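Local atomic coordinates of tannase (Lactobacillus plantarum, PDB entry 3WA7), a protein that hydrolyses the galloyl ester bonds of tannins, as an esterase of the alpha/beta-hydrolase fold. Residues 40-45 against 80-85; 169-174 against 394-399; 270-275 against 431-436; 301-306 against 445-450. One frame throughout, in Å; residues are numbered along the deposited sequence. Where two conformers were deposited one is given.

Interaction 1: residues 40-45 against 80-85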
# COMPACT_ATOMS: atom_id res chain seq x y z
N ALA A 40 -12.73 17.66 -7.05
CA ALA A 40 -13.50 16.45 -7.27
C ALA A 40 -14.38 16.14 -6.07
O ALA A 40 -13.98 16.37 -4.93
CB ALA A 40 -12.57 15.28 -7.56
N ALA A 41 -15.56 15.60 -6.32
CA ALA A 41 -16.51 15.27 -5.27
C ALA A 41 -15.99 14.25 -4.26
O ALA A 41 -16.39 14.26 -3.10
CB ALA A 41 -17.82 14.77 -5.88
N ILE A 42 -15.09 13.38 -4.70
CA ILE A 42 -14.54 12.35 -3.83
C ILE A 42 -13.70 12.91 -2.69
O ILE A 42 -13.43 12.21 -1.71
CB ILE A 42 -13.69 11.34 -4.65
CG1 ILE A 42 -13.47 10.07 -3.84
CG2 ILE A 42 -12.36 11.98 -5.05
CD1 ILE A 42 -12.82 8.95 -4.62
N GLN A 43 -13.30 14.17 -2.80
CA GLN A 43 -12.47 14.81 -1.78
C GLN A 43 -13.21 15.23 -0.51
O GLN A 43 -13.34 16.42 -0.20
CB GLN A 43 -11.73 16.02 -2.37
CG GLN A 43 -10.70 15.65 -3.43
CD GLN A 43 -10.02 16.87 -4.02
OE1 GLN A 43 -10.66 17.71 -4.65
NE2 GLN A 43 -8.71 16.98 -3.81
N VAL A 44 -13.69 14.23 0.23
CA VAL A 44 -14.39 14.45 1.49
C VAL A 44 -13.92 13.34 2.42
O VAL A 44 -13.35 12.34 1.96
CB VAL A 44 -15.93 14.36 1.35
CG1 VAL A 44 -16.44 15.51 0.49
CG2 VAL A 44 -16.34 13.02 0.77
N LEU A 45 -14.13 13.50 3.71
CA LEU A 45 -13.73 12.47 4.66
C LEU A 45 -14.83 12.21 5.67
O LEU A 45 -15.73 13.05 5.85
CB LEU A 45 -12.41 12.86 5.36
CG LEU A 45 -12.29 14.16 6.16
CD1 LEU A 45 -13.01 14.04 7.49
CD2 LEU A 45 -10.81 14.45 6.42
N PRO A 80 -9.58 5.83 -7.89
CA PRO A 80 -10.14 6.61 -6.78
C PRO A 80 -10.56 5.71 -5.63
O PRO A 80 -11.03 4.59 -5.86
CB PRO A 80 -11.34 7.31 -7.42
CG PRO A 80 -10.96 7.41 -8.87
CD PRO A 80 -10.32 6.07 -9.14
N GLY A 81 -10.39 6.19 -4.40
CA GLY A 81 -10.77 5.43 -3.23
C GLY A 81 -11.77 6.24 -2.43
O GLY A 81 -11.39 7.18 -1.72
N PRO A 82 -13.07 5.90 -2.51
CA PRO A 82 -14.10 6.64 -1.78
C PRO A 82 -13.96 6.56 -0.26
O PRO A 82 -13.39 5.61 0.27
CB PRO A 82 -15.39 6.01 -2.28
CG PRO A 82 -14.99 4.61 -2.59
CD PRO A 82 -13.66 4.80 -3.28
N ALA A 83 -14.47 7.58 0.43
CA ALA A 83 -14.42 7.62 1.89
C ALA A 83 -15.16 6.40 2.42
O ALA A 83 -16.30 6.14 2.03
CB ALA A 83 -15.09 8.90 2.40
N ASP A 84 -14.52 5.65 3.31
CA ASP A 84 -15.11 4.43 3.86
C ASP A 84 -16.10 4.69 4.99
O ASP A 84 -16.21 5.81 5.50
CB ASP A 84 -14.00 3.49 4.35
CG ASP A 84 -14.30 2.03 4.05
OD1 ASP A 84 -15.47 1.70 3.74
OD2 ASP A 84 -13.38 1.20 4.13
N ASP A 85 -16.80 3.64 5.40
CA ASP A 85 -17.81 3.75 6.45
C ASP A 85 -17.97 2.36 7.07
O ASP A 85 -17.93 1.36 6.36
CB ASP A 85 -19.12 4.20 5.81
CG ASP A 85 -20.18 4.59 6.82
OD1 ASP A 85 -20.57 3.75 7.65
OD2 ASP A 85 -20.63 5.75 6.76
O HOH W 1 -15.34 9.97 -0.96
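I42 meets the loop 80-85 through the terminal methyl of its side chain. CD1 of I42 lies 3.6 Å from CB of P80, the two side chains crossing at about a right angle. The same methyl rests on the peptide bond between G81 and P82, 3.6 Å from C of G81 and 3.7 Å from N of P82. CG1 of I42 stands anti to the backbone N (chi1 -164°), and with chi2 also extended (172°) CD1 is carried straight out toward the prolines. An alanine here would probably open a gap beside CB of P80 and leave the G81-P82 peptide without its apolar cover. Further along, the methyl CB of A83 faces the other segment and packs 3.9 Å from V44 O. Between these two points a water ties the backbones, accepting from A83 N at 2.9 Å and donating to I42 O at 3.0 Å.

In this alpha/beta-hydrolase fold, 40-45 leads into strand 44-50 of the central sheet, while 80-85 belongs to the loop between strand 69-72 and helix 95-103. Strand 107-111 lies between 44-50 and 69-72, and backbone hydrogen bonds of V44 with G112 and of G81 with I113 fasten both segments to the chain that follows it.

I42 is itself held in a type I turn from A40 to Q43, followed by an inverse gamma turn centred on Q43, whose V44 N to I42 O bond measures 2.8 Å. The Q43 carboxamide braces this bend: OE1 accepts from N of A40 and of V39, and NE2 donates to D135.

Interaction 2: residues 169-174 against 394-399; sequences SALAGA and INPLSY
Apolar packing between L171 and A174 of the helix and I394, P396 and Y399 carries most of this buried contact. L171 has CG anti to its backbone N (chi1 -174°), and its two methyls divide the work. CD2 of L171 settles against the backbone of I394, 3.6 Å from CA, while CD1 of L171 approaches the Y399 ring at 3.7 Å from CE1. The P396 ring lies against the helix itself, its CG 3.8 Å from N of L171 and 4.1 Å from CB of A170. One turn on, the methyl of A174 touches CB of P396 and CD1 of Y399.

Carbonyl oxygens meet carbon atoms at the same seam. A174 O sits 3.1 Å from CB of Y399, a close approach, and takes a hydrogen bond from S405 OG. P396 O is 3.6 Å from CB of A174 and lies in the plane of the Y399 ring, at its edge.

The hydrogen bonds here set the shape of the second segment. OD1 of N395 accepts from L397 N at 3.1 Å, with the donor 45° out of the carbonyl plane, and so caps the turn leading into helix 398-401; its ND2 is held by E210 and N208. Y399 OH returns to A393 O, fixing the ring's far end.

Helix 164-174 follows strand 157-160 and begins directly after S163 of a GxSxG sequence (G161 to G165), consistent with the nucleophile elbow of alpha/beta-hydrolases; the contact thus packs the C-terminal half of the elbow's helix against the N395-P396 turn that joins helices 388-393 and 398-401.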
# COMPACT_ATOMS: atom_id res chain seq x y z
N SER A 169 -0.26 4.58 2.00
CA SER A 169 0.01 4.62 3.43
C SER A 169 1.51 4.75 3.67
O SER A 169 1.95 5.59 4.47
CB SER A 169 -0.51 3.34 4.09
OG SER A 169 -0.19 3.30 5.47
N ALA A 170 2.30 3.93 2.98
CA ALA A 170 3.75 3.98 3.14
C ALA A 170 4.31 5.34 2.74
O ALA A 170 5.17 5.89 3.43
CB ALA A 170 4.41 2.88 2.29
N LEU A 171 3.83 5.89 1.63
CA LEU A 171 4.32 7.18 1.17
C LEU A 171 3.98 8.30 2.16
O LEU A 171 4.78 9.22 2.36
CB LEU A 171 3.74 7.51 -0.21
CG LEU A 171 4.28 8.78 -0.88
CD1 LEU A 171 5.81 8.73 -1.00
CD2 LEU A 171 3.64 8.90 -2.24
N ALA A 172 2.79 8.23 2.77
CA ALA A 172 2.39 9.24 3.74
C ALA A 172 3.36 9.22 4.93
O ALA A 172 3.77 10.26 5.43
CB ALA A 172 0.97 8.98 4.23
N GLY A 173 3.72 8.02 5.36
CA GLY A 173 4.64 7.90 6.48
C GLY A 173 6.06 8.31 6.13
O GLY A 173 6.78 8.88 6.96
N ALA A 174 6.47 8.05 4.90
CA ALA A 174 7.82 8.37 4.47
C ALA A 174 8.08 9.83 4.11
O ALA A 174 9.19 10.33 4.30
CB ALA A 174 8.20 7.49 3.27
N ILE A 394 7.02 10.12 -5.46
CA ILE A 394 5.99 9.19 -4.99
C ILE A 394 6.52 7.81 -4.63
O ILE A 394 5.75 6.87 -4.42
CB ILE A 394 4.83 9.03 -6.01
CG1 ILE A 394 5.33 8.36 -7.29
CG2 ILE A 394 4.22 10.39 -6.31
CD1 ILE A 394 4.19 7.93 -8.20
N ASN A 395 7.84 7.68 -4.55
CA ASN A 395 8.47 6.42 -4.17
C ASN A 395 8.87 6.56 -2.70
O ASN A 395 9.71 7.39 -2.35
CB ASN A 395 9.72 6.17 -5.02
CG ASN A 395 10.33 4.79 -4.78
OD1 ASN A 395 10.08 4.16 -3.76
ND2 ASN A 395 11.15 4.33 -5.73
N PRO A 396 8.25 5.77 -1.81
CA PRO A 396 8.58 5.85 -0.38
C PRO A 396 10.08 5.75 -0.09
O PRO A 396 10.59 6.41 0.80
CB PRO A 396 7.79 4.68 0.22
CG PRO A 396 6.59 4.60 -0.67
CD PRO A 396 7.20 4.76 -2.05
N LEU A 397 10.77 4.91 -0.86
CA LEU A 397 12.20 4.71 -0.67
C LEU A 397 13.05 5.97 -0.79
O LEU A 397 14.08 6.10 -0.12
CB LEU A 397 12.72 3.67 -1.66
CG LEU A 397 12.05 2.29 -1.68
CD1 LEU A 397 12.81 1.38 -2.64
CD2 LEU A 397 12.05 1.68 -0.28
N SER A 398 12.63 6.90 -1.65
CA SER A 398 13.37 8.14 -1.87
C SER A 398 13.65 8.91 -0.59
O SER A 398 14.69 9.54 -0.44
CB SER A 398 12.58 9.04 -2.83
OG SER A 398 12.44 8.43 -4.10
N TYR A 399 12.71 8.86 0.35
CA TYR A 399 12.84 9.59 1.60
C TYR A 399 13.74 8.92 2.63
O TYR A 399 14.08 9.52 3.65
CB TYR A 399 11.45 9.85 2.19
CG TYR A 399 10.56 10.58 1.22
CD1 TYR A 399 9.80 9.88 0.28
CD2 TYR A 399 10.53 11.97 1.18
CE1 TYR A 399 9.05 10.55 -0.68
CE2 TYR A 399 9.78 12.65 0.22
CZ TYR A 399 9.05 11.93 -0.70
OH TYR A 399 8.31 12.60 -1.65

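Interaction 3: residues 270-275 against 431-436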
# COMPACT_ATOMS: atom_id res chain seq x y z
N ASN A 270 22.21 -4.19 -6.08
CA ASN A 270 23.53 -3.98 -5.50
C ASN A 270 23.81 -2.52 -5.12
O ASN A 270 24.40 -2.25 -4.08
CB ASN A 270 24.62 -4.47 -6.44
CG ASN A 270 24.62 -5.98 -6.59
OD1 ASN A 270 24.00 -6.69 -5.80
ND2 ASN A 270 25.33 -6.48 -7.60
N GLN A 271 23.38 -1.58 -5.96
CA GLN A 271 23.65 -0.18 -5.68
C GLN A 271 22.83 0.40 -4.53
O GLN A 271 23.12 1.49 -4.05
CB GLN A 271 23.49 0.67 -6.95
CG GLN A 271 22.11 0.66 -7.57
CD GLN A 271 21.21 1.74 -7.00
OE1 GLN A 271 21.55 2.92 -7.00
NE2 GLN A 271 20.04 1.33 -6.53
N LEU A 272 21.82 -0.34 -4.06
CA LEU A 272 21.01 0.12 -2.94
C LEU A 272 21.81 0.04 -1.65
O LEU A 272 21.52 0.73 -0.68
CB LEU A 272 19.75 -0.74 -2.79
CG LEU A 272 18.61 -0.55 -3.80
CD1 LEU A 272 17.49 -1.53 -3.48
CD2 LEU A 272 18.10 0.88 -3.75
N GLN A 273 22.82 -0.82 -1.65
CA GLN A 273 23.67 -1.01 -0.49
C GLN A 273 22.86 -1.45 0.73
O GLN A 273 23.08 -0.94 1.84
CB GLN A 273 24.43 0.28 -0.16
CG GLN A 273 25.35 0.75 -1.27
CD GLN A 273 26.32 -0.32 -1.72
OE1 GLN A 273 27.00 -0.94 -0.89
NE2 GLN A 273 26.40 -0.55 -3.02
N LEU A 274 21.92 -2.37 0.54
CA LEU A 274 21.13 -2.88 1.65
C LEU A 274 22.14 -3.64 2.50
O LEU A 274 23.04 -4.28 1.95
CB LEU A 274 20.04 -3.83 1.16
CG LEU A 274 18.98 -3.27 0.21
CD1 LEU A 274 18.00 -4.38 -0.16
CD2 LEU A 274 18.26 -2.11 0.86
N THR A 275 22.00 -3.58 3.81
CA THR A 275 22.96 -4.26 4.67
C THR A 275 22.35 -5.19 5.70
O THR A 275 21.18 -5.07 6.06
CB THR A 275 23.83 -3.24 5.43
OG1 THR A 275 23.00 -2.46 6.29
CG2 THR A 275 24.53 -2.31 4.45
N ALA A 431 11.40 -3.15 3.73
CA ALA A 431 11.62 -3.59 5.11
C ALA A 431 13.08 -3.46 5.55
O ALA A 431 13.37 -2.99 6.65
CB ALA A 431 11.14 -5.03 5.27
N ILE A 432 14.00 -3.89 4.69
CA ILE A 432 15.41 -3.82 5.05
C ILE A 432 15.92 -2.39 5.08
O ILE A 432 16.69 -2.02 5.97
CB ILE A 432 16.27 -4.67 4.10
CG1 ILE A 432 15.89 -6.15 4.26
CG2 ILE A 432 17.76 -4.47 4.40
CD1 ILE A 432 16.63 -7.08 3.32
N MSE A 433 15.49 -1.58 4.11
CA MSE A 433 15.94 -0.19 4.09
C MSE A 433 15.47 0.53 5.35
O MSE A 433 16.19 1.35 5.91
CB MSE A 433 15.43 0.53 2.84
CG MSE A 433 16.08 1.89 2.65
SE MSE A 433 15.69 2.68 0.95
CE MSE A 433 16.02 1.14 -0.14
N LEU A 434 14.25 0.22 5.80
CA LEU A 434 13.72 0.84 7.01
C LEU A 434 14.59 0.46 8.21
O LEU A 434 14.96 1.32 9.01
CB LEU A 434 12.28 0.40 7.25
CG LEU A 434 11.24 1.06 6.33
CD1 LEU A 434 9.91 0.31 6.42
CD2 LEU A 434 11.06 2.52 6.73
N GLU A 435 14.90 -0.83 8.31
CA GLU A 435 15.72 -1.32 9.41
C GLU A 435 17.11 -0.68 9.36
O GLU A 435 17.65 -0.26 10.38
CB GLU A 435 15.85 -2.85 9.33
CG GLU A 435 16.54 -3.48 10.54
CD GLU A 435 18.05 -3.27 10.57
OE1 GLU A 435 18.66 -3.48 11.64
OE2 GLU A 435 18.63 -2.90 9.52
N ASN A 436 17.67 -0.61 8.15
CA ASN A 436 19.00 -0.04 7.95
C ASN A 436 19.09 1.41 8.41
O ASN A 436 20.15 1.86 8.81
CB ASN A 436 19.38 -0.09 6.46
CG ASN A 436 19.79 -1.47 6.00
OD1 ASN A 436 20.04 -1.68 4.82
ND2 ASN A 436 19.88 -2.41 6.94
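The flat carboxamide of N436 pairs with the backbone of T275 through both of its polar atoms. OD1 of N436 accepts from T275 N at 2.9 Å, in a nearly straight bond whose donor is tilted 26° from the carboxamide plane. ND2 of N436 donates to T275 O at 3.1 Å; this oxygen lies in the N436 amide plane, although ND2 stands above the plane of the T275 carbonyl. ND2 also donates to OE2 of E435, so both its hydrogens are used. Over one face of the carboxamide hangs T275 OG1, 3.4 Å from CG of N436.

Helix 425-436 is the connection of a beta-alpha-beta crossover between the neighbouring parallel strands 410-414 and 440-444, and the contact docks on it the chain leaving helix 252-271. Q273, with positive phi (59°), turns that chain, and L274 is held by backbone bonding to L282.

Beside these bonds the contact is apolar. Selenomethionine M433 bends at chi3 (-46°), bringing CE to 4.1 Å from CD2 of L274 and 4.2 Å from CD2 of L272; both leucines cross it at about a right angle. CG2 of I432 packs 4.0 Å from CB of L274.

Interaction 4: residues 301-306 against 445-450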
# COMPACT_ATOMS: atom_id res chain seq x y z
N ILE A 301 10.85 -19.74 3.57
CA ILE A 301 11.00 -20.91 4.42
C ILE A 301 10.37 -20.58 5.77
O ILE A 301 9.66 -21.39 6.36
CB ILE A 301 12.49 -21.29 4.61
CG1 ILE A 301 13.04 -21.90 3.31
CG2 ILE A 301 12.65 -22.28 5.77
CD1 ILE A 301 14.52 -22.22 3.34
N SER A 302 10.63 -19.37 6.25
CA SER A 302 10.08 -18.93 7.52
C SER A 302 8.55 -18.86 7.45
O SER A 302 7.86 -19.20 8.41
CB SER A 302 10.65 -17.56 7.90
OG SER A 302 10.13 -17.12 9.14
N SER A 303 8.04 -18.42 6.30
CA SER A 303 6.60 -18.32 6.09
C SER A 303 5.96 -19.70 6.19
O SER A 303 4.93 -19.88 6.85
CB SER A 303 6.29 -17.71 4.72
OG SER A 303 4.90 -17.71 4.47
N ALA A 304 6.57 -20.67 5.51
CA ALA A 304 6.08 -22.04 5.52
C ALA A 304 6.18 -22.63 6.92
O ALA A 304 5.27 -23.34 7.37
CB ALA A 304 6.90 -22.89 4.55
N GLN A 305 7.28 -22.36 7.61
CA GLN A 305 7.48 -22.88 8.96
C GLN A 305 6.38 -22.39 9.89
O GLN A 305 5.79 -23.17 10.64
CB GLN A 305 8.83 -22.43 9.51
CG GLN A 305 9.17 -23.03 10.88
CD GLN A 305 9.43 -24.52 10.80
OE1 GLN A 305 10.38 -24.96 10.16
NE2 GLN A 305 8.57 -25.31 11.44
N THR A 306 6.11 -21.09 9.84
CA THR A 306 5.08 -20.49 10.69
C THR A 306 3.72 -21.12 10.48
O THR A 306 2.99 -21.39 11.44
CB THR A 306 4.99 -18.97 10.43
OG1 THR A 306 6.22 -18.36 10.82
CG2 THR A 306 3.84 -18.35 11.20
N LEU A 445 5.75 -12.24 5.61
CA LEU A 445 5.24 -12.73 4.33
C LEU A 445 4.33 -13.91 4.68
O LEU A 445 4.72 -15.06 4.52
CB LEU A 445 6.40 -13.23 3.46
CG LEU A 445 6.13 -13.55 1.99
CD1 LEU A 445 6.14 -12.25 1.18
CD2 LEU A 445 7.21 -14.48 1.47
N PRO A 446 3.11 -13.63 5.17
CA PRO A 446 2.12 -14.64 5.56
C PRO A 446 1.88 -15.75 4.54
O PRO A 446 1.56 -15.49 3.38
CB PRO A 446 0.86 -13.80 5.80
CG PRO A 446 1.41 -12.51 6.28
CD PRO A 446 2.56 -12.27 5.34
N TRP A 447 2.02 -16.99 5.00
CA TRP A 447 1.85 -18.17 4.15
C TRP A 447 0.52 -18.27 3.40
O TRP A 447 -0.56 -18.08 3.96
CB TRP A 447 2.04 -19.45 4.98
CG TRP A 447 1.86 -20.70 4.16
CD1 TRP A 447 0.78 -21.53 4.14
CD2 TRP A 447 2.79 -21.22 3.20
NE1 TRP A 447 0.97 -22.54 3.23
CE2 TRP A 447 2.20 -22.38 2.64
CE3 TRP A 447 4.06 -20.83 2.77
CZ2 TRP A 447 2.84 -23.14 1.66
CZ3 TRP A 447 4.70 -21.58 1.79
CH2 TRP A 447 4.09 -22.73 1.25
N ASP A 448 0.63 -18.58 2.11
CA ASP A 448 -0.51 -18.77 1.23
C ASP A 448 -1.57 -17.67 1.25
O ASP A 448 -2.75 -17.94 1.01
CB ASP A 448 -1.15 -20.13 1.53
CG ASP A 448 -2.04 -20.63 0.40
OD1 ASP A 448 -1.77 -20.28 -0.77
OD2 ASP A 448 -3.00 -21.37 0.68
N ILE A 449 -1.14 -16.45 1.53
CA ILE A 449 -2.06 -15.32 1.54
C ILE A 449 -1.96 -14.65 0.17
O ILE A 449 -0.87 -14.32 -0.28
CB ILE A 449 -1.69 -14.30 2.64
CG1 ILE A 449 -2.03 -14.89 4.01
CG2 ILE A 449 -2.46 -13.00 2.44
CD1 ILE A 449 -3.51 -15.17 4.20
N PRO A 450 -3.10 -14.48 -0.51
CA PRO A 450 -3.12 -13.86 -1.83
C PRO A 450 -2.99 -12.35 -1.74
O PRO A 450 -2.73 -11.79 -0.67
CB PRO A 450 -4.48 -14.28 -2.37
CG PRO A 450 -5.33 -14.19 -1.15
CD PRO A 450 -4.46 -14.87 -0.09
O HOH W 2 3.34 -17.66 7.54
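S303 turns its hydroxyl out of the helix toward the chain at L445-W447. OG stands anti to the backbone N (chi1 175°), and from there S303 OG donates to L445 O at 2.7 Å, nearly along the C=O axis. W447 N lies 3.0 Å from S303 OG but at an angle too poor for a bond; it donates instead to a water at 2.9 Å, which in turn donates to S303 O. Direct bond and water bridge together grip the backbone on both sides of P446.

W447 also has its CG anti to the backbone N (chi1 180°), which extends the side chain from the loop toward the helix. With chi2 at -103°, the indole presents its edge to S303 OG, which lies in the ring plane 3.7 Å from CE3. The six-membered ring packs against A304, with CE3 of W447 3.6 Å from CA and CZ3 of W447 3.8 Å from CB of A304. An alanine in place of W447 would probably strip A304 of this cover and open a gap between helix and loop.

W447 occupies the second position of a type II turn from P446 to I449, and D448 beside it forms a salt bridge with K316. The indole also meets the ring of F320 from strand 320-323 and touches A307, and the whole contact joins helix 291-309 to the loop between the edge strand 440-444 and helix 457-468.

In the fold
Interaction 2 is the most central of the four and fully buried; its side chains meet through apolar packing, with no polar bond between the two segments. Interaction 4 is also buried, though far from the chain's centre, and adds a serine bond and a water. Interactions 1 and 3 are only partly buried: interaction 1 relies on isoleucine-proline packing and a water, interaction 3 on a carboxamide paired with backbone, beside leucine and selenomethionine packing. Interactions 2 and 3 touch, L397 O lying 3.9 Å from SE of M433. Along the chain, strand 440-444 runs from helix 425-436 of interaction 3 to the loop of interaction 4, and helices 252-271 and 291-309 are consecutive. Interaction 1 stands apart, its centre about 35 Å from that of interaction 3.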